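Local coordinates for protein arylesterase (Agrobacterium tumefaciens, PDB 3DCI) that probably hydrolyses ester bonds as a member of the GDSL-like (SGNH) hydrolase family, and binds a zinc ion, at residues G30-G42 with S201-S213; G69-A81 with M108-G120. All blocks are in the same frame, centred on the assembly; numbering follows the deposited sequence.

Contact 1 of 2, residues G30-G42 with S201-S213; sequences GDSLTWGADPATG and SASPVDGVHLDAS. With ACY (acetic acid), chain M.
Ser-32 meets the imidazole of His-209 at its edge: OG lies 3.0 Å from NE2, near the ring plane. A chi1 of 85° folds the hydroxyl back over its own backbone and so turns OG to the NE2 side of the ring. Across the ring, His-209 ND1 gives an almost straight hydrogen bond of 2.6 Å to Asp-206 OD2, in the plane of the imidazole and meeting OD2 on its syn side, 18° out of the carboxylate plane. The other oxygen, OD1, accepts from the backbone N of both Val-208 and His-209; the carboxylate is thus held in place and fixes the turn of the imidazole, one face of which is covered by Val-208 CG1. The serine, histidine and aspartate are consistent with the catalytic triad of SGNH hydrolases. Acetate lies beside them, taking a bond on OXT from His-209 NE2 (2.9 Å). Leu-33 crosses His-209 at about a right angle, its CD2 3.8 Å from the ring CD2. Farther out, Pro-39 lays CG 3.6 Å from Ser-203 CB and CB 3.9 Å from Val-205 CB, while a water joins Ala-37 O to Leu-210 N. Asp-31 caps the short helix 32-35 through Leu-33 N, directly after strand 24-30. Leu-33 rests on Met-108 of strand 104-108, and Leu-210 packs on helix 212-229, so the contact lies between the sheet and the last helix.

Contact 2 of 2, residues G69-A81 with M108-G120; sequences GLGGRTTCYDDHA and MLGTNDIKPVHGG. With ACY (acetic acid), chain M.
Thr-75 and Asp-113 form the tight half of this contact. Asp-113 OD2 accepts from Thr-75 N at 2.9 Å through its syn lone pair, and OD1 adds a weak bond from the same N-H. Thr-75 OG1 also donates to OD2, though the modelled separation is too short to be trusted. The same oxygen lies in plane at the edge of the Tyr-77 ring, 3.3 Å from CD2, with ring and carboxylate planes 78° apart. Leu-109 closes this side, its CD2 3.8 Å from Arg-73 CG and its CB against Thr-75 CG2; Leu-132 of helix 122-138 touches both Leu-109 and Thr-75. His-118 is buried next to this core. Tyr-77 CB makes an off-centre CH-pi contact with its ring, and NE2 donates to Asp-79 OD1 at 3.1 Å, tilted 20° from the ring plane. The looser, partly exposed side begins beyond it, where Lys-115 NZ stays 4.2 Å from Asp-79 OD1, longer than a salt bridge; a water fills in, accepting from Lys-115 NZ and donating to Asp-79 OD1 and Gly-72 O. Asn-112 joins the two loops with its amide. One N-H of ND2 runs straight to Arg-73 O (2.8 Å), in the amide plane but above the carbonyl plane; the other reaches the acetate O at 3.0 Å. OD1 is taken by Arg-170, which settles which way round the amide lies. Gly-72, whose positive phi suits glycine, offers its backbone N to the same acetate oxygen. Two donors meeting on one oxygen are consistent with part of an oxyanion hole, as in other SGNH hydrolases.

In the fold
Contacts 1 and 2 have centres about 15 Å apart and face one acetate, probably from the crystallisation liquor. Its O accepts from Ser-32 N of contact 1 as well as from the two donors of contact 2, completing three N-H groups in the manner of an SGNH oxyanion hole, while the presumed triad comes wholly from 30-42 and 201-213. The loops also touch directly: Gly-30 O lies 3.1 Å from Leu-70 N, a probable hydrogen bond, and Leu-33 CB packs 3.5 Å from Met-108 CE. Loops following the adjacent strands 24-30, 63-69 and 104-108 thereby shape one pocket, away from the zinc bound by His-192 and Asp-228.

Contact 1 of 2, residues G30-G42 with S201-S213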
loop_
_atom_site.group_PDB
_atom_site.type_symbol
_atom_site.label_atom_id
_atom_site.label_comp_id
_atom_site.label_asym_id
_atom_site.label_seq_id
_atom_site.Cartn_x
_atom_site.Cartn_y
_atom_site.Cartn_z
ATOM N N GLY A 30 -22.396 -1.154 -0.762
ATOM C CA GLY A 30 -22.577 -0.721 0.614
ATOM C C GLY A 30 -21.760 -1.474 1.624
ATOM O O GLY A 30 -20.774 -2.101 1.290
ATOM N N ASP A 31 -22.201 -1.397 2.867
ATOM C CA ASP A 31 -21.495 -2.002 3.986
ATOM C C ASP A 31 -22.316 -3.154 4.576
ATOM O O ASP A 31 -23.052 -3.792 3.842
ATOM C CB ASP A 31 -21.093 -0.927 4.997
ATOM C CG ASP A 31 -22.259 -0.135 5.518
ATOM O OD1 ASP A 31 -23.398 -0.688 5.537
ATOM O OD2 ASP A 31 -22.048 1.073 5.890
ATOM N N SER A 32 -22.189 -3.454 5.863
ATOM C CA SER A 32 -22.966 -4.557 6.436
ATOM C C SER A 32 -24.497 -4.336 6.394
ATOM O O SER A 32 -25.258 -5.307 6.442
ATOM C CB SER A 32 -22.489 -4.919 7.856
ATOM O OG SER A 32 -23.101 -4.086 8.798
ATOM N N LEU A 33 -24.961 -3.090 6.271
ATOM C CA LEU A 33 -26.418 -2.868 6.120
ATOM C C LEU A 33 -26.913 -3.407 4.762
ATOM O O LEU A 33 -28.064 -3.805 4.622
ATOM C CB LEU A 33 -26.783 -1.383 6.275
ATOM C CG LEU A 33 -26.262 -0.568 7.487
ATOM C CD1 LEU A 33 -26.870 0.846 7.474
ATOM C CD2 LEU A 33 -26.525 -1.209 8.807
ATOM N N THR A 34 -26.010 -3.431 3.788
ATOM C CA THR A 34 -26.272 -3.906 2.439
ATOM C C THR A 34 -25.994 -5.422 2.340
ATOM O O THR A 34 -26.781 -6.163 1.738
ATOM C CB THR A 34 -25.433 -3.109 1.426
ATOM O OG1 THR A 34 -25.813 -1.724 1.500
ATOM C CG2 THR A 34 -25.587 -3.677 -0.022
ATOM N N TRP A 35 -24.904 -5.882 2.955
ATOM C CA TRP A 35 -24.696 -7.312 3.197
ATOM C C TRP A 35 -25.910 -7.952 3.904
ATOM O O TRP A 35 -26.333 -9.038 3.530
ATOM C CB TRP A 35 -23.414 -7.530 4.018
ATOM C CG TRP A 35 -23.053 -8.984 4.183
ATOM C CD1 TRP A 35 -22.616 -9.846 3.206
ATOM C CD2 TRP A 35 -23.141 -9.762 5.379
ATOM N NE1 TRP A 35 -22.380 -11.093 3.739
ATOM C CE2 TRP A 35 -22.715 -11.073 5.063
ATOM C CE3 TRP A 35 -23.512 -9.471 6.704
ATOM C CZ2 TRP A 35 -22.675 -12.087 6.013
ATOM C CZ3 TRP A 35 -23.460 -10.461 7.629
ATOM C CH2 TRP A 35 -23.029 -11.761 7.288
ATOM N N GLY A 36 -26.452 -7.254 4.914
ATOM C CA GLY A 36 -27.616 -7.699 5.682
ATOM C C GLY A 36 -27.213 -8.329 7.008
ATOM O O GLY A 36 -27.522 -9.478 7.249
ATOM N N ALA A 37 -26.520 -7.593 7.878
ATOM C CA ALA A 37 -26.110 -8.174 9.161
ATOM C C ALA A 37 -27.252 -8.076 10.177
ATOM O O ALA A 37 -27.855 -7.004 10.355
ATOM C CB ALA A 37 -24.856 -7.521 9.707
ATOM N N ASP A 38 -27.546 -9.191 10.824
ATOM C CA ASP A 38 -28.471 -9.206 11.943
ATOM C C ASP A 38 -27.898 -8.427 13.138
ATOM O O ASP A 38 -26.756 -8.661 13.542
ATOM C CB ASP A 38 -28.708 -10.635 12.379
ATOM C CG ASP A 38 -29.713 -10.740 13.503
ATOM O OD1 ASP A 38 -30.909 -10.707 13.196
ATOM O OD2 ASP A 38 -29.302 -10.883 14.677
ATOM N N PRO A 39 -28.697 -7.513 13.729
ATOM C CA PRO A 39 -28.195 -6.712 14.865
ATOM C C PRO A 39 -27.721 -7.553 16.065
ATOM O O PRO A 39 -26.715 -7.210 16.683
ATOM C CB PRO A 39 -29.407 -5.848 15.242
ATOM C CG PRO A 39 -30.216 -5.774 13.949
ATOM C CD PRO A 39 -30.079 -7.143 13.370
ATOM N N ALA A 40 -28.419 -8.646 16.352
ATOM C CA ALA A 40 -28.106 -9.514 17.496
ATOM C C ALA A 40 -26.920 -10.450 17.223
ATOM O O ALA A 40 -25.901 -10.413 17.925
ATOM C CB ALA A 40 -29.325 -10.332 17.874
ATOM N N THR A 41 -27.065 -11.284 16.192
ATOM C CA THR A 41 -26.116 -12.370 15.918
ATOM C C THR A 41 -24.961 -11.955 15.025
ATOM O O THR A 41 -23.911 -12.566 15.069
ATOM C CB THR A 41 -26.833 -13.557 15.261
ATOM O OG1 THR A 41 -27.248 -13.198 13.944
ATOM C CG2 THR A 41 -28.063 -13.958 16.071
ATOM N N GLY A 42 -25.146 -10.936 14.195
ATOM C CA GLY A 42 -24.131 -10.568 13.205
ATOM C C GLY A 42 -24.129 -11.465 11.972
ATOM O O GLY A 42 -23.371 -11.226 11.030
ATOM N N SER A 201 -35.514 2.342 10.463
ATOM C CA SER A 201 -34.784 2.793 11.662
ATOM C C SER A 201 -33.768 1.755 12.122
ATOM O O SER A 201 -34.029 0.560 12.052
ATOM C CB SER A 201 -35.758 3.093 12.812
ATOM O OG SER A 201 -36.622 4.172 12.482
ATOM N N ALA A 202 -32.622 2.230 12.613
ATOM C CA ALA A 202 -31.639 1.375 13.280
ATOM C C ALA A 202 -32.271 0.545 14.399
ATOM O O ALA A 202 -33.221 0.976 15.050
ATOM C CB ALA A 202 -30.517 2.224 13.856
ATOM N N SER A 203 -31.749 -0.654 14.616
ATOM C CA SER A 203 -32.229 -1.502 15.722
ATOM C C SER A 203 -31.681 -1.015 17.075
ATOM O O SER A 203 -30.512 -0.642 17.170
ATOM C CB SER A 203 -31.780 -2.943 15.498
ATOM O OG SER A 203 -32.196 -3.776 16.550
ATOM N N PRO A 204 -32.508 -1.036 18.133
ATOM C CA PRO A 204 -31.959 -0.738 19.459
ATOM C C PRO A 204 -31.104 -1.864 20.065
ATOM O O PRO A 204 -30.481 -1.653 21.106
ATOM C CB PRO A 204 -33.206 -0.507 20.304
ATOM C CG PRO A 204 -34.272 -1.310 19.622
ATOM C CD PRO A 204 -33.954 -1.293 18.170
ATOM N N VAL A 205 -31.090 -3.046 19.439
ATOM C CA VAL A 205 -30.220 -4.140 19.870
ATOM C C VAL A 205 -28.744 -3.700 19.874
ATOM O O VAL A 205 -27.993 -4.041 20.779
ATOM C CB VAL A 205 -30.420 -5.404 18.981
ATOM C CG1 VAL A 205 -29.294 -6.395 19.171
ATOM C CG2 VAL A 205 -31.748 -6.081 19.310
ATOM N N ASP A 206 -28.330 -2.938 18.862
ATOM C CA ASP A 206 -26.994 -2.347 18.888
ATOM C C ASP A 206 -26.926 -0.867 18.526
ATOM O O ASP A 206 -25.844 -0.282 18.561
ATOM C CB ASP A 206 -26.017 -3.166 18.034
ATOM C CG ASP A 206 -26.282 -3.065 16.558
ATOM O OD1 ASP A 206 -27.178 -2.320 16.111
ATOM O OD2 ASP A 206 -25.549 -3.746 15.834
ATOM N N GLY A 207 -28.062 -0.265 18.205
ATOM C CA GLY A 207 -28.117 1.142 17.826
ATOM C C GLY A 207 -27.624 1.469 16.429
ATOM O O GLY A 207 -27.632 2.629 16.037
ATOM N N VAL A 208 -27.208 0.464 15.659
ATOM C CA VAL A 208 -26.503 0.713 14.388
ATOM C C VAL A 208 -27.068 -0.079 13.184
ATOM O O VAL A 208 -27.352 0.494 12.133
ATOM C CB VAL A 208 -24.978 0.442 14.552
ATOM C CG1 VAL A 208 -24.239 0.557 13.216
ATOM C CG2 VAL A 208 -24.387 1.388 15.618
ATOM N N HIS A 209 -27.236 -1.384 13.349
ATOM C CA HIS A 209 -27.651 -2.269 12.265
ATOM C C HIS A 209 -29.159 -2.373 12.132
ATOM O O HIS A 209 -29.880 -1.836 12.949
ATOM C CB HIS A 209 -27.012 -3.653 12.451
ATOM C CG HIS A 209 -25.527 -3.618 12.324
ATOM N ND1 HIS A 209 -24.689 -3.581 13.420
ATOM C CD2 HIS A 209 -24.731 -3.525 11.234
ATOM C CE1 HIS A 209 -23.436 -3.488 13.005
ATOM N NE2 HIS A 209 -23.431 -3.455 11.683
ATOM N N LEU A 210 -29.607 -3.051 11.075
ATOM C CA LEU A 210 -31.029 -3.131 10.719
ATOM C C LEU A 210 -31.588 -4.550 10.861
ATOM O O LEU A 210 -30.950 -5.518 10.445
ATOM C CB LEU A 210 -31.228 -2.660 9.276
ATOM C CG LEU A 210 -30.743 -1.260 8.945
ATOM C CD1 LEU A 210 -30.723 -1.063 7.421
ATOM C CD2 LEU A 210 -31.648 -0.258 9.640
ATOM N N ASP A 211 -32.778 -4.680 11.445
ATOM C CA ASP A 211 -33.443 -5.971 11.454
ATOM C C ASP A 211 -33.938 -6.307 10.029
ATOM O O ASP A 211 -33.802 -5.486 9.108
ATOM C CB ASP A 211 -34.526 -6.063 12.541
ATOM C CG ASP A 211 -35.692 -5.122 12.338
ATOM O OD1 ASP A 211 -35.902 -4.587 11.234
ATOM O OD2 ASP A 211 -36.437 -4.956 13.326
ATOM N N ALA A 212 -34.462 -7.516 9.843
ATOM C CA ALA A 212 -34.861 -7.996 8.505
ATOM C C ALA A 212 -35.945 -7.123 7.878
ATOM O O ALA A 212 -35.892 -6.827 6.680
ATOM C CB ALA A 212 -35.354 -9.472 8.583
ATOM N N SER A 213 -36.918 -6.727 8.705
ATOM C CA SER A 213 -38.038 -5.898 8.280
ATOM C C SER A 213 -37.621 -4.552 7.747
ATOM O O SER A 213 -38.107 -4.109 6.704
ATOM C CB SER A 213 -38.965 -5.630 9.464
ATOM O OG SER A 213 -39.398 -6.837 10.030
HETATM C C ACY M . -21.259 -1.982 9.098
HETATM O O ACY M . -20.667 -2.250 8.052
HETATM O OXT ACY M . -21.072 -2.641 10.139
HETATM C CH3 ACY M . -22.236 -0.822 9.156
HETATM O O HOH W 1 -27.930 -4.598 9.267
#

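Contact 2 of 2, residues G69-A81 with M108-G120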
loop_
_atom_site.group_PDB
_atom_site.type_symbol
_atom_site.label_atom_id
_atom_site.label_comp_id
_atom_site.label_asym_id
_atom_site.label_seq_id
_atom_site.Cartn_x
_atom_site.Cartn_y
_atom_site.Cartn_z
ATOM N N GLY A 69 -22.134 -5.689 -0.711
ATOM C CA GLY A 69 -22.188 -5.205 0.654
ATOM C C GLY A 69 -21.117 -5.849 1.517
ATOM O O GLY A 69 -21.171 -7.060 1.766
ATOM N N LEU A 70 -20.175 -5.037 2.004
ATOM C CA LEU A 70 -19.045 -5.543 2.786
ATOM C C LEU A 70 -19.046 -4.954 4.205
ATOM O O LEU A 70 -18.926 -3.732 4.378
ATOM C CB LEU A 70 -17.727 -5.194 2.094
ATOM C CG LEU A 70 -16.465 -5.654 2.853
ATOM C CD1 LEU A 70 -15.541 -6.433 1.935
ATOM C CD2 LEU A 70 -15.749 -4.460 3.535
ATOM N N GLY A 71 -19.104 -5.829 5.206
ATOM C CA GLY A 71 -19.060 -5.407 6.612
ATOM C C GLY A 71 -17.828 -4.576 6.946
ATOM O O GLY A 71 -16.691 -4.990 6.680
ATOM N N GLY A 72 -18.060 -3.376 7.461
ATOM C CA GLY A 72 -16.975 -2.454 7.859
ATOM C C GLY A 72 -16.565 -1.460 6.782
ATOM O O GLY A 72 -15.700 -0.616 7.006
ATOM N N ARG A 73 -17.176 -1.551 5.609
ATOM C CA ARG A 73 -16.765 -0.686 4.481
ATOM C C ARG A 73 -17.026 0.804 4.762
ATOM O O ARG A 73 -18.076 1.163 5.302
ATOM C CB ARG A 73 -17.479 -1.074 3.199
ATOM C CG ARG A 73 -17.110 -0.202 2.009
ATOM C CD ARG A 73 -17.672 -0.814 0.765
ATOM N NE ARG A 73 -16.847 -1.936 0.304
ATOM C CZ ARG A 73 -17.275 -2.877 -0.530
ATOM N NH1 ARG A 73 -18.547 -2.945 -0.912
ATOM N NH2 ARG A 73 -16.451 -3.804 -0.930
ATOM N N THR A 74 -16.041 1.633 4.382
ATOM C CA THR A 74 -16.072 3.086 4.499
ATOM C C THR A 74 -16.178 3.648 3.076
ATOM O O THR A 74 -16.033 2.915 2.120
ATOM C CB THR A 74 -14.759 3.602 5.109
ATOM O OG1 THR A 74 -13.665 3.371 4.203
ATOM C CG2 THR A 74 -14.454 2.907 6.410
ATOM N N THR A 75 -16.432 4.943 2.938
ATOM C CA THR A 75 -16.444 5.556 1.632
ATOM C C THR A 75 -15.046 5.471 0.994
ATOM O O THR A 75 -14.912 4.970 -0.118
ATOM C CB THR A 75 -16.921 7.031 1.696
ATOM O OG1 THR A 75 -16.101 7.758 2.635
ATOM C CG2 THR A 75 -18.417 7.093 2.056
ATOM N N CYS A 76 -14.014 5.955 1.691
ATOM C CA CYS A 76 -12.679 6.035 1.074
ATOM C C CYS A 76 -11.545 5.982 2.084
ATOM O O CYS A 76 -10.462 6.522 1.836
ATOM C CB CYS A 76 -12.566 7.309 0.219
ATOM S SG CYS A 76 -12.570 8.833 1.176
ATOM N N TYR A 77 -11.778 5.296 3.201
ATOM C CA TYR A 77 -10.825 5.283 4.300
ATOM C C TYR A 77 -10.348 3.851 4.522
ATOM O O TYR A 77 -11.145 2.920 4.556
ATOM C CB TYR A 77 -11.434 5.933 5.568
ATOM C CG TYR A 77 -11.915 7.326 5.246
ATOM C CD1 TYR A 77 -10.997 8.354 4.983
ATOM C CD2 TYR A 77 -13.275 7.594 5.078
ATOM C CE1 TYR A 77 -11.420 9.638 4.611
ATOM C CE2 TYR A 77 -13.716 8.874 4.720
ATOM C CZ TYR A 77 -12.798 9.896 4.483
ATOM O OH TYR A 77 -13.251 11.158 4.114
ATOM N N ASP A 78 -9.039 3.674 4.619
ATOM C CA ASP A 78 -8.500 2.348 4.910
ATOM C C ASP A 78 -8.950 1.974 6.309
ATOM O O ASP A 78 -9.036 2.825 7.204
ATOM C CB ASP A 78 -6.975 2.327 4.816
ATOM C CG ASP A 78 -6.449 2.549 3.397
ATOM O OD1 ASP A 78 -7.213 2.397 2.416
ATOM O OD2 ASP A 78 -5.234 2.851 3.273
ATOM N N ASP A 79 -9.226 0.688 6.508
ATOM C CA ASP A 79 -9.513 0.147 7.836
ATOM C C ASP A 79 -9.101 -1.332 7.814
ATOM O O ASP A 79 -9.749 -2.125 7.140
ATOM C CB ASP A 79 -11.007 0.313 8.089
ATOM C CG ASP A 79 -11.431 -0.065 9.483
ATOM O OD1 ASP A 79 -12.335 0.654 9.978
ATOM O OD2 ASP A 79 -10.939 -1.062 10.053
ATOM N N HIS A 80 -8.011 -1.686 8.501
ATOM C CA HIS A 80 -7.476 -3.057 8.449
ATOM C C HIS A 80 -7.986 -3.954 9.565
ATOM O O HIS A 80 -7.400 -4.992 9.801
ATOM C CB HIS A 80 -5.935 -3.050 8.441
ATOM C CG HIS A 80 -5.360 -2.216 7.345
ATOM N ND1 HIS A 80 -5.585 -2.494 6.013
ATOM C CD2 HIS A 80 -4.661 -1.061 7.370
ATOM C CE1 HIS A 80 -5.017 -1.564 5.265
ATOM N NE2 HIS A 80 -4.451 -0.680 6.064
ATOM N N ALA A 81 -9.098 -3.583 10.216
ATOM C CA ALA A 81 -9.586 -4.351 11.386
ATOM C C ALA A 81 -10.443 -5.565 11.008
ATOM O O ALA A 81 -10.846 -6.331 11.885
ATOM C CB ALA A 81 -10.333 -3.455 12.357
HETATM N N MSE A 108 -24.868 3.068 -0.571
HETATM C CA MSE A 108 -25.263 3.348 0.800
HETATM C C MSE A 108 -24.078 3.125 1.749
HETATM O O MSE A 108 -23.748 1.995 2.089
HETATM C CB MSE A 108 -26.457 2.510 1.237
HETATM C CG MSE A 108 -27.041 2.983 2.588
HETATM SE SE MSE A 108 -28.792 2.187 3.003
HETATM C CE MSE A 108 -28.208 0.464 3.600
ATOM N N LEU A 109 -23.457 4.229 2.161
ATOM C CA LEU A 109 -22.272 4.207 3.019
ATOM C C LEU A 109 -22.271 5.444 3.887
ATOM O O LEU A 109 -22.981 6.434 3.594
ATOM C CB LEU A 109 -20.977 4.173 2.203
ATOM C CG LEU A 109 -20.637 2.886 1.456
ATOM C CD1 LEU A 109 -19.486 3.100 0.466
ATOM C CD2 LEU A 109 -20.345 1.697 2.396
ATOM N N GLY A 110 -21.480 5.384 4.950
ATOM C CA GLY A 110 -21.319 6.520 5.880
ATOM C C GLY A 110 -21.324 6.109 7.339
ATOM O O GLY A 110 -20.721 6.789 8.188
ATOM N N THR A 111 -22.044 5.022 7.638
ATOM C CA THR A 111 -22.144 4.483 8.998
ATOM C C THR A 111 -20.785 4.163 9.628
ATOM O O THR A 111 -20.601 4.345 10.816
ATOM C CB THR A 111 -23.050 3.221 8.988
ATOM O OG1 THR A 111 -24.344 3.578 8.452
ATOM C CG2 THR A 111 -23.201 2.631 10.390
ATOM N N ASN A 112 -19.848 3.663 8.836
ATOM C CA ASN A 112 -18.495 3.379 9.326
ATOM C C ASN A 112 -17.560 4.575 9.284
ATOM O O ASN A 112 -16.616 4.629 10.052
ATOM C CB ASN A 112 -17.903 2.210 8.568
ATOM C CG ASN A 112 -18.687 0.965 8.797
ATOM O OD1 ASN A 112 -19.065 0.665 9.927
ATOM N ND2 ASN A 112 -18.997 0.268 7.741
ATOM N N ASP A 113 -17.857 5.534 8.414
ATOM C CA ASP A 113 -17.059 6.763 8.297
ATOM C C ASP A 113 -17.210 7.653 9.508
ATOM O O ASP A 113 -16.357 8.509 9.758
ATOM C CB ASP A 113 -17.466 7.560 7.053
ATOM C CG ASP A 113 -17.351 6.735 5.765
ATOM O OD1 ASP A 113 -18.099 5.743 5.605
ATOM O OD2 ASP A 113 -16.567 7.117 4.891
ATOM N N ILE A 114 -18.297 7.450 10.258
ATOM C CA ILE A 114 -18.530 8.205 11.490
ATOM C C ILE A 114 -18.022 7.458 12.738
ATOM O O ILE A 114 -18.211 7.936 13.852
ATOM C CB ILE A 114 -20.023 8.657 11.634
ATOM C CG1 ILE A 114 -20.972 7.448 11.770
ATOM C CG2 ILE A 114 -20.438 9.525 10.428
ATOM C CD1 ILE A 114 -22.399 7.811 12.205
ATOM N N LYS A 115 -17.379 6.303 12.561
ATOM C CA LYS A 115 -16.641 5.676 13.656
ATOM C C LYS A 115 -15.550 6.660 14.122
ATOM O O LYS A 115 -15.018 7.427 13.318
ATOM C CB LYS A 115 -15.960 4.364 13.241
ATOM C CG LYS A 115 -16.841 3.137 12.948
ATOM C CD LYS A 115 -15.948 1.935 12.534
ATOM C CE LYS A 115 -16.755 0.659 12.276
ATOM N NZ LYS A 115 -15.986 -0.530 11.711
ATOM N N PRO A 116 -15.191 6.620 15.416
ATOM C CA PRO A 116 -14.113 7.482 15.898
ATOM C C PRO A 116 -12.816 7.391 15.106
ATOM O O PRO A 116 -12.163 8.408 14.905
ATOM C CB PRO A 116 -13.861 6.977 17.336
ATOM C CG PRO A 116 -15.184 6.407 17.768
ATOM C CD PRO A 116 -15.772 5.798 16.492
ATOM N N VAL A 117 -12.431 6.185 14.676
ATOM C CA VAL A 117 -11.133 6.001 14.005
ATOM C C VAL A 117 -11.040 6.850 12.725
ATOM O O VAL A 117 -9.953 7.291 12.352
ATOM C CB VAL A 117 -10.834 4.518 13.692
ATOM C CG1 VAL A 117 -11.822 3.951 12.629
ATOM C CG2 VAL A 117 -9.386 4.361 13.251
ATOM N N HIS A 118 -12.199 7.085 12.098
ATOM C CA HIS A 118 -12.287 7.865 10.866
ATOM C C HIS A 118 -12.709 9.294 11.079
ATOM O O HIS A 118 -13.016 9.974 10.114
ATOM C CB HIS A 118 -13.248 7.197 9.907
ATOM C CG HIS A 118 -12.861 5.805 9.608
ATOM N ND1 HIS A 118 -11.574 5.473 9.267
ATOM C CD2 HIS A 118 -13.560 4.650 9.652
ATOM C CE1 HIS A 118 -11.499 4.168 9.090
ATOM N NE2 HIS A 118 -12.691 3.645 9.326
ATOM N N GLY A 119 -12.756 9.714 12.336
ATOM C CA GLY A 119 -12.893 11.113 12.693
ATOM C C GLY A 119 -14.118 11.441 13.531
ATOM O O GLY A 119 -14.189 12.495 14.123
ATOM N N GLY A 120 -15.100 10.545 13.520
ATOM C CA GLY A 120 -16.252 10.652 14.390
ATOM C C GLY A 120 -17.333 11.580 13.889
ATOM O O GLY A 120 -18.306 11.778 14.599
HETATM C C ACY M . -21.259 -1.982 9.098
HETATM O O ACY M . -20.667 -2.250 8.052
HETATM O OXT ACY M . -21.072 -2.641 10.139
HETATM C CH3 ACY M . -22.236 -0.822 9.156
HETATM O O HOH W 2 -14.978 0.445 9.372
HETATM O O HOH W 3 -20.131 2.949 5.925
#